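Side-chain contact in lactococcus lactis MG1363 DpsA (Lactococcus lactis, PDB 1ZS3), which probably protects the cell against oxidative stress as a dodecameric Dps protein that binds DNA, for which its N-terminal helix is required: residues A18-D21 with H22-T26. Numbering follows the deposited sequence.
Sequences AEID and HHKPT
H22 N bonds to A18 O at 3.0 Å in the regular i to i+4 pattern of an alpha helix, and one residue on the pattern tightens: H23 N turns back to I20 O (3.1 Å), an i to i+3 bond. The chain then leaves the helix, yet D21 O still receives T26 N at 3.2 Å from beyond P25, whose CA also makes a CH···O contact with the same oxygen. This is the C-terminal end of helix 5-23, the N-terminal helix of this Dps subunit, at its tight link to helix 27-51 of the four-helix bundle. T26 is the N-cap of that second helix, its OG1 bonded to A29 N, while its CG2 lies 3.9 Å from D21 CG, the two side chains crossing at an angle. The D21 carboxylate turns backward along its own helix, where OD2 forms a salt bridge with K17; K24 NZ remains 4.4 Å from OD1, beyond salt-bridge range. E19 O sits 3.3 Å above the centre of the H23 imidazole, on one face. The E19 side chain leaves its helix with CG swung opposite the backbone N (chi1 -162°), which brings that methylene to 3.6 Å from H23 NE2, its carboxylate plane inclined 40° to the ring. H22 instead meets the ring of Y96, linking the helix end to helix 90-96.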
# COMPACT_ATOMS: atom_id res chain seq x y z
N ALA A 18 -36.35 -13.06 -28.90
CA ALA A 18 -35.62 -11.81 -29.15
C ALA A 18 -36.40 -10.88 -30.07
O ALA A 18 -36.62 -9.73 -29.72
CB ALA A 18 -34.25 -12.08 -29.72
N GLU A 19 -36.88 -11.41 -31.20
CA GLU A 19 -37.67 -10.63 -32.13
C GLU A 19 -38.90 -10.02 -31.46
O GLU A 19 -39.14 -8.85 -31.64
CB GLU A 19 -38.07 -11.42 -33.37
CG GLU A 19 -38.52 -10.50 -34.53
CD GLU A 19 -38.96 -11.26 -35.78
OE1 GLU A 19 -38.12 -12.03 -36.32
OE2 GLU A 19 -40.14 -11.13 -36.20
N ILE A 20 -39.66 -10.84 -30.71
CA ILE A 20 -40.86 -10.38 -29.98
C ILE A 20 -40.49 -9.21 -29.10
O ILE A 20 -41.10 -8.15 -29.24
CB ILE A 20 -41.48 -11.55 -29.15
CG1 ILE A 20 -42.12 -12.62 -30.06
CG2 ILE A 20 -42.47 -11.04 -28.10
CD1 ILE A 20 -41.94 -14.09 -29.58
N ASP A 21 -39.50 -9.42 -28.22
CA ASP A 21 -39.05 -8.39 -27.26
C ASP A 21 -38.60 -7.05 -27.93
O ASP A 21 -38.88 -5.96 -27.40
CB ASP A 21 -37.90 -9.00 -26.39
CG ASP A 21 -38.39 -10.07 -25.38
OD1 ASP A 21 -39.62 -10.24 -25.22
OD2 ASP A 21 -37.61 -10.80 -24.74
N HIS A 22 -37.93 -7.15 -29.09
CA HIS A 22 -37.49 -5.98 -29.82
C HIS A 22 -38.61 -5.06 -30.28
O HIS A 22 -38.34 -3.89 -30.58
CB HIS A 22 -36.51 -6.31 -31.01
CG HIS A 22 -35.13 -6.42 -30.51
ND1 HIS A 22 -34.58 -5.34 -29.80
CD2 HIS A 22 -34.26 -7.46 -30.45
CE1 HIS A 22 -33.40 -5.67 -29.40
NE2 HIS A 22 -33.17 -6.96 -29.76
N HIS A 23 -39.86 -5.56 -30.36
CA HIS A 23 -40.97 -4.77 -30.98
C HIS A 23 -41.82 -3.99 -29.98
O HIS A 23 -42.56 -3.08 -30.38
CB HIS A 23 -41.94 -5.65 -31.84
CG HIS A 23 -41.28 -6.37 -32.99
ND1 HIS A 23 -39.99 -6.06 -33.42
CD2 HIS A 23 -41.71 -7.37 -33.78
CE1 HIS A 23 -39.67 -6.83 -34.45
NE2 HIS A 23 -40.70 -7.63 -34.69
N LYS A 24 -41.74 -4.33 -28.69
CA LYS A 24 -42.59 -3.72 -27.66
C LYS A 24 -41.86 -2.80 -26.73
O LYS A 24 -42.49 -2.26 -25.83
CB LYS A 24 -43.18 -4.82 -26.79
CG LYS A 24 -42.25 -5.39 -25.73
CD LYS A 24 -42.20 -6.91 -25.80
CE LYS A 24 -43.49 -7.60 -25.29
NZ LYS A 24 -43.75 -8.90 -26.03
N PRO A 25 -40.63 -2.43 -27.09
CA PRO A 25 -39.34 -2.77 -26.44
C PRO A 25 -39.34 -3.22 -25.00
O PRO A 25 -40.02 -2.61 -24.18
CB PRO A 25 -38.52 -1.48 -26.57
CG PRO A 25 -39.50 -0.47 -27.15
CD PRO A 25 -40.45 -1.31 -28.03
N THR A 26 -38.57 -4.28 -24.68
CA THR A 26 -38.16 -4.56 -23.30
C THR A 26 -36.86 -3.81 -22.95
O THR A 26 -36.16 -3.27 -23.83
CB THR A 26 -37.94 -6.07 -22.98
OG1 THR A 26 -36.94 -6.62 -23.85
CG2 THR A 26 -39.18 -6.89 -23.26